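Local coordinates for protein putative antitoxin VapB45 (Mycobacterium tuberculosis, PDB 5AF3) that is possibly the antitoxin of a type II toxin-antitoxin system, with VapC45 as its cognate toxin, and probably binds DNA through a helix-turn-helix domain, at residues Ala32-Trp37 with Ala76-Leu81; Asp118-Leu123 with Gly142-Arg147; Leu161-Phe166 with Arg176-Gly181; Ala220-Asp223 with Thr228-Gln231. All coordinates share one frame; numbering follows the deposited sequence.

Overall arrangement
The four contacts illustrate how packing chemistry follows position in a fold. Contacts 1 and 2 are buried and held by apolar side chains, with no hydrogen bond between their segments: contact 1 joins two helices of the probable DNA-binding domain, contact 2 sets a helix against the start of a β-hairpin. Contact 3, at the surface, relies instead on one backbone and one side-chain hydrogen bond at the open end of a β-hairpin. Contact 4, partly buried, packs an alanine on a helix start in the DUF433 region. Helix 72-86 serves contact 1 and also touches contact 3, where Y79 OH lies 3.2 Å from Q163 CG. Contacts 2 and 4 fall on opposite sides of the chain's centre.

Contact 1: Ala32-Trp37 with Ala76-Leu81; sequences ATLATW and AEAYVL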
loop_
_atom_site.group_PDB
_atom_site.type_symbol
_atom_site.label_atom_id
_atom_site.label_comp_id
_atom_site.label_asym_id
_atom_site.label_seq_id
_atom_site.Cartn_x
_atom_site.Cartn_y
_atom_site.Cartn_z
ATOM N N ALA A 32 -9.498 13.181 -3.300
ATOM C CA ALA A 32 -10.548 13.898 -4.026
ATOM C C ALA A 32 -11.851 13.102 -3.984
ATOM O O ALA A 32 -12.949 13.681 -3.935
ATOM C CB ALA A 32 -10.105 14.203 -5.505
ATOM N N THR A 33 -11.721 11.774 -3.991
ATOM C CA THR A 33 -12.871 10.887 -3.909
ATOM C C THR A 33 -13.583 11.090 -2.570
ATOM O O THR A 33 -14.804 11.236 -2.507
ATOM C CB THR A 33 -12.422 9.427 -4.160
ATOM O OG1 THR A 33 -11.906 9.343 -5.496
ATOM C CG2 THR A 33 -13.551 8.444 -4.023
ATOM N N LEU A 34 -12.807 11.101 -1.489
ATOM C CA LEU A 34 -13.355 11.327 -0.162
ATOM C C LEU A 34 -14.045 12.678 -0.044
ATOM O O LEU A 34 -15.105 12.779 0.581
ATOM C CB LEU A 34 -12.239 11.243 0.898
ATOM C CG LEU A 34 -11.725 9.846 1.227
ATOM C CD1 LEU A 34 -10.688 10.008 2.309
ATOM C CD2 LEU A 34 -12.837 8.912 1.728
ATOM N N ALA A 35 -13.453 13.690 -0.662
ATOM C CA ALA A 35 -14.015 15.024 -0.650
ATOM C C ALA A 35 -15.394 14.974 -1.295
ATOM O O ALA A 35 -16.340 15.538 -0.748
ATOM C CB ALA A 35 -13.106 15.995 -1.369
ATOM N N THR A 36 -15.510 14.286 -2.439
ATOM C CA THR A 36 -16.813 14.146 -3.128
ATOM C C THR A 36 -17.822 13.453 -2.215
ATOM O O THR A 36 -18.968 13.918 -2.087
ATOM C CB THR A 36 -16.682 13.396 -4.507
ATOM O OG1 THR A 36 -15.781 14.123 -5.355
ATOM C CG2 THR A 36 -18.024 13.276 -5.203
ATOM N N TRP A 37 -17.386 12.380 -1.537
ATOM C CA TRP A 37 -18.259 11.655 -0.623
ATOM C C TRP A 37 -18.734 12.486 0.578
ATOM O O TRP A 37 -19.847 12.322 1.014
ATOM C CB TRP A 37 -17.618 10.368 -0.139
ATOM C CG TRP A 37 -17.314 9.354 -1.261
ATOM C CD1 TRP A 37 -17.714 9.433 -2.570
ATOM C CD2 TRP A 37 -16.557 8.147 -1.143
ATOM N NE1 TRP A 37 -17.254 8.350 -3.276
ATOM C CE2 TRP A 37 -16.559 7.527 -2.424
ATOM C CE3 TRP A 37 -15.911 7.502 -0.072
ATOM C CZ2 TRP A 37 -15.907 6.302 -2.673
ATOM C CZ3 TRP A 37 -15.257 6.294 -0.317
ATOM C CH2 TRP A 37 -15.256 5.707 -1.618
ATOM N N ALA A 76 -15.895 4.794 8.812
ATOM C CA ALA A 76 -16.364 3.415 8.674
ATOM C C ALA A 76 -17.213 3.352 7.393
ATOM O O ALA A 76 -17.052 2.431 6.586
ATOM C CB ALA A 76 -17.225 3.014 9.929
ATOM N N GLU A 77 -18.087 4.345 7.211
ATOM C CA GLU A 77 -18.903 4.462 5.981
ATOM C C GLU A 77 -17.980 4.631 4.743
ATOM O O GLU A 77 -18.160 3.975 3.711
ATOM C CB GLU A 77 -19.868 5.639 6.133
ATOM C CG GLU A 77 -20.913 5.361 7.251
ATOM C CD GLU A 77 -21.747 6.567 7.636
ATOM O OE1 GLU A 77 -21.262 7.710 7.461
ATOM O OE2 GLU A 77 -22.916 6.330 8.084
ATOM N N ALA A 78 -16.960 5.472 4.866
ATOM C CA ALA A 78 -15.979 5.661 3.769
ATOM C C ALA A 78 -15.227 4.361 3.461
ATOM O O ALA A 78 -14.965 4.049 2.296
ATOM C CB ALA A 78 -14.992 6.814 4.088
ATOM N N TYR A 79 -14.896 3.602 4.501
ATOM C CA TYR A 79 -14.202 2.348 4.363
ATOM C C TYR A 79 -15.047 1.358 3.552
ATOM O O TYR A 79 -14.544 0.727 2.601
ATOM C CB TYR A 79 -13.838 1.760 5.719
ATOM C CG TYR A 79 -13.327 0.341 5.656
ATOM C CD1 TYR A 79 -11.990 0.061 5.334
ATOM C CD2 TYR A 79 -14.176 -0.724 5.954
ATOM C CE1 TYR A 79 -11.537 -1.241 5.302
ATOM C CE2 TYR A 79 -13.732 -2.001 5.940
ATOM C CZ TYR A 79 -12.427 -2.269 5.586
ATOM O OH TYR A 79 -12.029 -3.585 5.581
ATOM N N VAL A 80 -16.329 1.270 3.892
ATOM C CA VAL A 80 -17.240 0.346 3.192
ATOM C C VAL A 80 -17.464 0.769 1.736
ATOM O O VAL A 80 -17.365 -0.060 0.846
ATOM C CB VAL A 80 -18.548 0.192 3.940
ATOM C CG1 VAL A 80 -19.588 -0.612 3.107
ATOM C CG2 VAL A 80 -18.279 -0.569 5.295
ATOM N N LEU A 81 -17.742 2.041 1.510
ATOM C CA LEU A 81 -17.862 2.584 0.157
ATOM C C LEU A 81 -16.594 2.365 -0.671
ATOM O O LEU A 81 -16.664 2.139 -1.866
ATOM C CB LEU A 81 -18.165 4.059 0.208
ATOM C CG LEU A 81 -19.566 4.470 0.674
ATOM C CD1 LEU A 81 -19.631 5.969 0.693
ATOM C CD2 LEU A 81 -20.617 3.854 -0.312
#
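W37 presents one face of its indole to L81, whose CB sits 4.0 Å from the centroid of the W37 six-membered ring and 23° off its normal, a CH-π contact. The two side chains run past each other in opposite directions, and L81 CD1 follows near the rim of the same face, 4.1 Å from W37 CE3. The other face is covered from within its own helix by T33 CG2, one turn back, so the indole is sandwiched between a threonine methyl and a leucine. With CG beside the backbone N (chi1 -62°), the ring of W37 reaches the other helix and brings CZ3 within 3.5 Å of A78 O, which lies oblique to the ring. L34 adds a second point of touch: its CD2 meets A78 CB at 3.8 Å. A78 is small enough for both larger side chains to close on it, although the axes of the two segments pass 11.4 Å apart, their N-to-C directions 118° apart. Helix 20-27 completes the packing, its A23 and S24 lying against L34 and its L27 against A78. Helices 20-27 and 31-38 seated on helix 72-86 are consistent with the putative DNA-binding helix-turn-helix domain to which they belong.

Contact 2: Asp118-Leu123 with Gly142-Arg147; sequences DGAEVL and GLIVPR
I144 spreads its CG2 methyl over A120, 3.8 Å from A120 CB and 3.9 Å from A120 CA. Its other branch goes a different way: CG1 takes the crowded position between the backbone N and the carbonyl carbon (chi1 72°), and the CD1 it carries ends 3.9 Å from A120 O. Both branches of the isoleucine therefore lie against the alanine, one at the methyl and the other beside the carbonyl oxygen. This is also where the two backbones come nearest, with 6.1 Å between A120 CA and I144 CA.

One turn further along the helix, L123 meets L143. These leucines cross at a slant and touch through terminal methyls, L123 CD1 lying 3.9 Å from L143 CD1. In both, CG stands beside the backbone N and the chain then extends, which carries CD1 forward into the contact. L123 is enclosed further by S97 and L101 of helix 95-105 and by F153, while I144 also packs on Y151 and L143 on V89.

The contact thus seats helix 115-130 on the point where helix 135-143 gives way to strand 144-147, the first strand of a β-hairpin completed by 150-153. V145, the next residue of that strand, packs on A214 of the second subunit. Its backbone is paired across to the second strand and its end, V145 with V152 and L143 with K154.

No hydrogen bond joins the two segments. With four buried apolar side chains meeting at van der Waals distances, the association probably rests on close fit and the exclusion of water.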
loop_
_atom_site.group_PDB
_atom_site.type_symbol
_atom_site.label_atom_id
_atom_site.label_comp_id
_atom_site.label_asym_id
_atom_site.label_seq_id
_atom_site.Cartn_x
_atom_site.Cartn_y
_atom_site.Cartn_z
ATOM N N ASP A 118 -27.407 -9.089 6.014
ATOM C CA ASP A 118 -28.726 -8.737 5.446
ATOM C C ASP A 118 -28.719 -7.904 4.184
ATOM O O ASP A 118 -29.767 -7.802 3.513
ATOM C CB ASP A 118 -29.584 -7.978 6.465
ATOM C CG ASP A 118 -29.746 -8.720 7.781
ATOM O OD1 ASP A 118 -29.436 -9.920 7.855
ATOM O OD2 ASP A 118 -30.175 -8.057 8.745
ATOM N N GLY A 119 -27.580 -7.248 3.911
ATOM C CA GLY A 119 -27.509 -6.249 2.859
ATOM C C GLY A 119 -27.743 -6.765 1.435
ATOM O O GLY A 119 -28.377 -6.073 0.648
ATOM N N ALA A 120 -27.241 -7.950 1.110
ATOM C CA ALA A 120 -27.292 -8.439 -0.291
ATOM C C ALA A 120 -28.762 -8.604 -0.686
ATOM O O ALA A 120 -29.171 -8.133 -1.739
ATOM C CB ALA A 120 -26.584 -9.762 -0.435
ATOM N N GLU A 121 -29.534 -9.262 0.191
ATOM C CA GLU A 121 -30.969 -9.497 -0.057
ATOM C C GLU A 121 -31.735 -8.189 -0.141
ATOM O O GLU A 121 -32.539 -8.011 -1.062
ATOM C CB GLU A 121 -31.558 -10.459 0.980
ATOM C CG GLU A 121 -33.022 -10.789 0.762
ATOM C CD GLU A 121 -33.616 -11.634 1.893
ATOM O OE1 GLU A 121 -32.843 -12.189 2.720
ATOM O OE2 GLU A 121 -34.869 -11.727 1.959
ATOM N N VAL A 122 -31.460 -7.241 0.771
ATOM C CA VAL A 122 -32.082 -5.914 0.699
ATOM C C VAL A 122 -31.780 -5.211 -0.650
ATOM O O VAL A 122 -32.665 -4.648 -1.325
ATOM C CB VAL A 122 -31.642 -5.012 1.942
ATOM C CG1 VAL A 122 -32.055 -3.597 1.758
ATOM C CG2 VAL A 122 -32.197 -5.603 3.289
ATOM N N LEU A 123 -30.516 -5.247 -1.061
ATOM C CA LEU A 123 -30.151 -4.576 -2.301
ATOM C C LEU A 123 -30.756 -5.229 -3.533
ATOM O O LEU A 123 -31.137 -4.564 -4.478
ATOM C CB LEU A 123 -28.628 -4.554 -2.428
ATOM C CG LEU A 123 -28.008 -3.523 -1.472
ATOM C CD1 LEU A 123 -26.500 -3.899 -1.383
ATOM C CD2 LEU A 123 -28.227 -2.083 -1.883
ATOM N N GLY A 142 -22.844 -4.832 -9.233
ATOM C CA GLY A 142 -21.433 -4.684 -8.847
ATOM C C GLY A 142 -21.147 -5.330 -7.489
ATOM O O GLY A 142 -20.013 -5.732 -7.202
ATOM N N LEU A 143 -22.182 -5.426 -6.649
ATOM C CA LEU A 143 -22.039 -5.902 -5.274
ATOM C C LEU A 143 -22.362 -7.357 -4.995
ATOM O O LEU A 143 -21.754 -7.970 -4.099
ATOM C CB LEU A 143 -22.916 -5.001 -4.345
ATOM C CG LEU A 143 -22.468 -3.556 -4.233
ATOM C CD1 LEU A 143 -23.522 -2.697 -3.537
ATOM C CD2 LEU A 143 -21.137 -3.517 -3.470
ATOM N N ILE A 144 -23.312 -7.943 -5.737
ATOM C CA ILE A 144 -23.881 -9.213 -5.321
ATOM C C ILE A 144 -23.868 -10.249 -6.447
ATOM O O ILE A 144 -23.797 -9.884 -7.636
ATOM C CB ILE A 144 -25.326 -9.048 -4.739
ATOM C CG1 ILE A 144 -26.332 -8.732 -5.834
ATOM C CG2 ILE A 144 -25.361 -7.986 -3.622
ATOM C CD1 ILE A 144 -27.792 -8.645 -5.350
ATOM N N VAL A 145 -23.876 -11.517 -6.064
ATOM C CA VAL A 145 -23.912 -12.626 -7.030
ATOM C C VAL A 145 -24.760 -13.728 -6.458
ATOM O O VAL A 145 -24.904 -13.797 -5.224
ATOM C CB VAL A 145 -22.503 -13.181 -7.338
ATOM C CG1 VAL A 145 -21.742 -12.187 -8.174
ATOM C CG2 VAL A 145 -21.752 -13.506 -6.064
ATOM N N PRO A 146 -25.344 -14.577 -7.341
ATOM C CA PRO A 146 -26.008 -15.824 -6.899
ATOM C C PRO A 146 -25.041 -16.811 -6.249
ATOM O O PRO A 146 -23.936 -17.036 -6.749
ATOM C CB PRO A 146 -26.557 -16.423 -8.196
ATOM C CG PRO A 146 -26.572 -15.315 -9.191
ATOM C CD PRO A 146 -25.459 -14.373 -8.805
ATOM N N ARG A 147 -25.442 -17.374 -5.128
ATOM C CA ARG A 147 -24.730 -18.486 -4.528
ATOM C C ARG A 147 -25.760 -19.447 -3.949
ATOM O O ARG A 147 -26.590 -19.040 -3.138
ATOM C CB ARG A 147 -23.786 -17.999 -3.437
ATOM C CG ARG A 147 -22.763 -19.027 -3.026
ATOM C CD ARG A 147 -22.169 -18.705 -1.673
ATOM N NE ARG A 147 -21.985 -19.923 -0.889
ATOM C CZ ARG A 147 -20.972 -20.776 -1.034
ATOM N NH1 ARG A 147 -20.018 -20.549 -1.938
ATOM N NH2 ARG A 147 -20.912 -21.859 -0.266
#

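Contact 3: Leu161-Phe166 with Arg176-Gly181; sequences LQQISF and RLPQYG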
loop_
_atom_site.group_PDB
_atom_site.type_symbol
_atom_site.label_atom_id
_atom_site.label_comp_id
_atom_site.label_asym_id
_atom_site.label_seq_id
_atom_site.Cartn_x
_atom_site.Cartn_y
_atom_site.Cartn_z
ATOM N N LEU A 161 -15.791 -6.147 4.560
ATOM C CA LEU A 161 -16.843 -6.060 5.570
ATOM C C LEU A 161 -16.487 -6.804 6.841
ATOM O O LEU A 161 -16.841 -6.346 7.902
ATOM C CB LEU A 161 -18.168 -6.631 5.025
ATOM C CG LEU A 161 -18.702 -5.899 3.784
ATOM C CD1 LEU A 161 -20.144 -6.345 3.454
ATOM C CD2 LEU A 161 -18.659 -4.397 3.881
ATOM N N GLN A 162 -15.815 -7.950 6.692
ATOM C CA GLN A 162 -15.362 -8.839 7.772
ATOM C C GLN A 162 -14.340 -8.201 8.711
ATOM O O GLN A 162 -14.114 -8.711 9.819
ATOM C CB GLN A 162 -14.753 -10.123 7.173
ATOM C CG GLN A 162 -15.794 -11.144 6.775
ATOM C CD GLN A 162 -15.285 -12.217 5.797
ATOM O OE1 GLN A 162 -14.153 -12.159 5.286
ATOM N NE2 GLN A 162 -16.136 -13.216 5.546
ATOM N N GLN A 163 -13.710 -7.120 8.275
ATOM C CA GLN A 163 -12.675 -6.430 9.084
ATOM C C GLN A 163 -13.244 -5.529 10.192
ATOM O O GLN A 163 -12.488 -5.000 11.014
ATOM C CB GLN A 163 -11.741 -5.588 8.205
ATOM C CG GLN A 163 -11.086 -6.332 7.008
ATOM C CD GLN A 163 -10.444 -7.619 7.440
ATOM O OE1 GLN A 163 -9.766 -7.664 8.460
ATOM N NE2 GLN A 163 -10.656 -8.675 6.681
ATOM N N ILE A 164 -14.563 -5.302 10.171
ATOM C CA ILE A 164 -15.174 -4.311 11.028
ATOM C C ILE A 164 -15.663 -5.002 12.294
ATOM O O ILE A 164 -16.233 -6.088 12.220
ATOM C CB ILE A 164 -16.359 -3.594 10.304
ATOM C CG1 ILE A 164 -15.867 -2.954 8.988
ATOM C CG2 ILE A 164 -16.969 -2.483 11.193
ATOM C CD1 ILE A 164 -16.969 -2.311 8.171
ATOM N N SER A 165 -15.423 -4.368 13.447
ATOM C CA SER A 165 -15.915 -4.871 14.744
ATOM C C SER A 165 -17.029 -3.953 15.198
ATOM O O SER A 165 -17.021 -2.774 14.865
ATOM C CB SER A 165 -14.769 -4.845 15.784
ATOM O OG SER A 165 -13.828 -5.840 15.465
ATOM N N PHE A 166 -17.968 -4.472 16.007
ATOM C CA PHE A 166 -19.153 -3.662 16.355
ATOM C C PHE A 166 -19.358 -3.411 17.865
ATOM O O PHE A 166 -19.004 -4.266 18.659
ATOM C CB PHE A 166 -20.394 -4.290 15.713
ATOM C CG PHE A 166 -20.252 -4.424 14.210
ATOM C CD1 PHE A 166 -20.488 -3.324 13.390
ATOM C CD2 PHE A 166 -19.769 -5.601 13.651
ATOM C CE1 PHE A 166 -20.289 -3.419 11.999
ATOM C CE2 PHE A 166 -19.585 -5.712 12.261
ATOM C CZ PHE A 166 -19.831 -4.600 11.451
ATOM N N ARG A 176 -10.127 -3.192 11.144
ATOM C CA ARG A 176 -8.807 -3.732 10.879
ATOM C C ARG A 176 -8.430 -3.378 9.436
ATOM O O ARG A 176 -9.247 -3.586 8.517
ATOM C CB ARG A 176 -8.811 -5.227 11.055
ATOM C CG ARG A 176 -7.480 -5.899 10.692
ATOM C CD ARG A 176 -7.491 -7.360 10.999
ATOM N NE ARG A 176 -6.220 -7.967 10.596
ATOM C CZ ARG A 176 -5.959 -8.376 9.358
ATOM N NH1 ARG A 176 -6.887 -8.237 8.412
ATOM N NH2 ARG A 176 -4.773 -8.921 9.058
ATOM N N LEU A 177 -7.213 -2.872 9.250
ATOM C CA LEU A 177 -6.742 -2.404 7.904
ATOM C C LEU A 177 -5.898 -3.537 7.288
ATOM O O LEU A 177 -4.782 -3.811 7.748
ATOM C CB LEU A 177 -5.992 -1.064 8.021
ATOM C CG LEU A 177 -6.747 0.071 8.726
ATOM C CD1 LEU A 177 -5.892 1.264 8.873
ATOM C CD2 LEU A 177 -8.046 0.454 7.968
ATOM N N PRO A 178 -6.483 -4.294 6.324
ATOM C CA PRO A 178 -5.837 -5.543 5.876
ATOM C C PRO A 178 -4.547 -5.297 5.091
ATOM O O PRO A 178 -3.767 -6.230 4.920
ATOM C CB PRO A 178 -6.908 -6.223 5.001
ATOM C CG PRO A 178 -7.764 -5.102 4.517
ATOM C CD PRO A 178 -7.767 -4.058 5.634
ATOM N N GLN A 179 -4.321 -4.056 4.698
ATOM C CA GLN A 179 -3.079 -3.690 3.982
ATOM C C GLN A 179 -1.861 -3.818 4.901
ATOM O O GLN A 179 -0.734 -3.935 4.407
ATOM C CB GLN A 179 -3.122 -2.303 3.351
ATOM C CG GLN A 179 -3.116 -1.088 4.308
ATOM C CD GLN A 179 -4.516 -0.556 4.621
ATOM O OE1 GLN A 179 -4.704 0.667 4.740
ATOM N NE2 GLN A 179 -5.489 -1.452 4.745
ATOM N N TYR A 180 -2.097 -3.831 6.225
ATOM C CA TYR A 180 -1.003 -4.028 7.196
ATOM C C TYR A 180 -0.774 -5.502 7.547
ATOM O O TYR A 180 0.113 -5.828 8.335
ATOM C CB TYR A 180 -1.251 -3.234 8.474
ATOM C CG TYR A 180 -1.194 -1.756 8.350
ATOM C CD1 TYR A 180 -2.343 -1.028 8.005
ATOM C CD2 TYR A 180 -0.002 -1.050 8.589
ATOM C CE1 TYR A 180 -2.314 0.327 7.924
ATOM C CE2 TYR A 180 0.033 0.315 8.519
ATOM C CZ TYR A 180 -1.123 1.005 8.182
ATOM O OH TYR A 180 -1.123 2.371 8.099
ATOM N N GLY A 181 -1.592 -6.387 6.996
ATOM C CA GLY A 181 -1.371 -7.808 7.104
ATOM C C GLY A 181 -1.421 -8.290 8.550
ATOM O O GLY A 181 -2.238 -7.822 9.341
#
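Q163 and R176 face each other with their CA atoms 5.0 Å apart, and a nearly straight backbone bond runs from R176 N to Q163 O, 3.0 Å long. They stand at the open end of an antiparallel β-hairpin, just ahead of strand 164-166 and at the close of strand 172-176, which are neighbours in a four-stranded sheet. A type I turn from L161 to I164 delivers Q163 to this place from the helix before it.

The same two residues are joined again through their side chains. R176 runs straight out from CG to NE, whereas Q163 folds over at its second torsion (chi2 -50°), which swings the amide back across the arginine chain. Q163 OE1 consequently receives R176 NH1 at 2.9 Å, and it also lies 3.4 Å from R176 CD. The bond is moderately bent, with 153° at the hydrogen. It is made near the guanidinium plane, at its edge, yet NH1 comes from well above the carbonyl plane of the amide and not along a lone pair; the two flat groups are turned 52° apart.

Each polar end has a further partner: R176 NE bonds N184 OD1, and Q163 NE2 bonds the carbonyl oxygen of H159. These second bonds limit the rotation of both groups, although the contact is only partly screened from solvent. P178 begins the 3-10 turn after the strand and also packs on D237 of the second subunit. Toward the glutamine, P178 CD lies 4.3 Å from Q163 CG.

Contact 4: Ala220-Asp223 with Thr228-Gln231; sequences AVAD and TPDQ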
loop_
_atom_site.group_PDB
_atom_site.type_symbol
_atom_site.label_atom_id
_atom_site.label_comp_id
_atom_site.label_asym_id
_atom_site.label_seq_id
_atom_site.Cartn_x
_atom_site.Cartn_y
_atom_site.Cartn_z
ATOM N N ALA A 220 14.984 -4.698 18.247
ATOM C CA ALA A 220 14.996 -3.688 19.315
ATOM C C ALA A 220 13.687 -2.915 19.306
ATOM O O ALA A 220 13.055 -2.722 20.342
ATOM C CB ALA A 220 16.145 -2.736 19.152
ATOM N N VAL A 221 13.277 -2.472 18.124
ATOM C CA VAL A 221 11.991 -1.739 18.028
ATOM C C VAL A 221 10.812 -2.641 18.412
ATOM O O VAL A 221 9.936 -2.227 19.181
ATOM C CB VAL A 221 11.819 -1.102 16.624
ATOM C CG1 VAL A 221 10.428 -0.433 16.485
ATOM C CG2 VAL A 221 12.936 -0.045 16.408
ATOM N N ALA A 222 10.811 -3.885 17.930
ATOM C CA ALA A 222 9.700 -4.810 18.209
ATOM C C ALA A 222 9.529 -5.022 19.708
ATOM O O ALA A 222 8.416 -4.938 20.232
ATOM C CB ALA A 222 9.902 -6.131 17.493
ATOM N N ASP A 223 10.637 -5.264 20.397
ATOM C CA ASP A 223 10.636 -5.375 21.851
ATOM C C ASP A 223 10.176 -4.104 22.580
ATOM O O ASP A 223 9.362 -4.170 23.530
ATOM C CB ASP A 223 12.019 -5.812 22.341
ATOM C CG ASP A 223 12.395 -7.223 21.864
ATOM O OD1 ASP A 223 11.507 -8.012 21.431
ATOM O OD2 ASP A 223 13.599 -7.524 21.897
ATOM N N THR A 228 6.063 -7.868 17.030
ATOM C CA THR A 228 7.080 -8.769 16.562
ATOM C C THR A 228 7.836 -8.095 15.401
ATOM O O THR A 228 7.307 -7.135 14.822
ATOM C CB THR A 228 6.393 -10.098 16.180
ATOM O OG1 THR A 228 7.316 -11.185 16.293
ATOM C CG2 THR A 228 5.876 -10.023 14.818
ATOM N N PRO A 229 9.095 -8.530 15.091
ATOM C CA PRO A 229 9.785 -8.014 13.896
ATOM C C PRO A 229 9.018 -8.217 12.602
ATOM O O PRO A 229 8.977 -7.298 11.765
ATOM C CB PRO A 229 11.123 -8.788 13.895
ATOM C CG PRO A 229 11.368 -9.067 15.327
ATOM C CD PRO A 229 9.992 -9.422 15.869
ATOM N N ASP A 230 8.401 -9.387 12.431
ATOM C CA ASP A 230 7.582 -9.641 11.235
ATOM C C ASP A 230 6.412 -8.664 11.114
ATOM O O ASP A 230 6.123 -8.158 10.025
ATOM C CB ASP A 230 7.079 -11.076 11.213
ATOM C CG ASP A 230 8.146 -12.061 10.726
ATOM O OD1 ASP A 230 9.219 -11.618 10.242
ATOM O OD2 ASP A 230 7.901 -13.275 10.827
ATOM N N GLN A 231 5.751 -8.400 12.233
ATOM C CA GLN A 231 4.692 -7.389 12.288
ATOM C C GLN A 231 5.195 -5.989 11.930
ATOM O O GLN A 231 4.495 -5.229 11.230
ATOM C CB GLN A 231 4.033 -7.368 13.665
ATOM C CG GLN A 231 3.117 -8.553 13.907
ATOM C CD GLN A 231 2.565 -8.557 15.297
ATOM O OE1 GLN A 231 3.251 -8.168 16.262
ATOM N NE2 GLN A 231 1.314 -8.992 15.426
#
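The flat peptide group joining T228 to P229 carries A222 CB on one face, 3.5 Å from both T228 C and P229 N. This is the junction of helices 218-225 and 229-236 in the DUF433 region, a short two-helix connection consistent with that family's helix-turn-helix clan. The methyl also meets the proline ring beside the peptide, touching P229 CD at 3.7 Å and P229 CG at 3.9 Å. Within the two segments A222 thus packs on backbone and pyrrolidine ring. L232, one turn into the second helix, touches both V221 and A222 and extends the apolar side of the junction.

T228 occupies the N-cap position, with P229 as the first residue of the helix, a place that suits proline because its missing N-H is not needed there. The threonine side chain, whose CB is directed away from the first helix, makes no capping bond. The helix start is instead braced by Q231, three residues on. Its NE2 bonds the carbonyl oxygen of D182, while Q231 OE1 accepts T228 N at 2.9 Å, the donor tilted 15° from the amide's carbonyl plane.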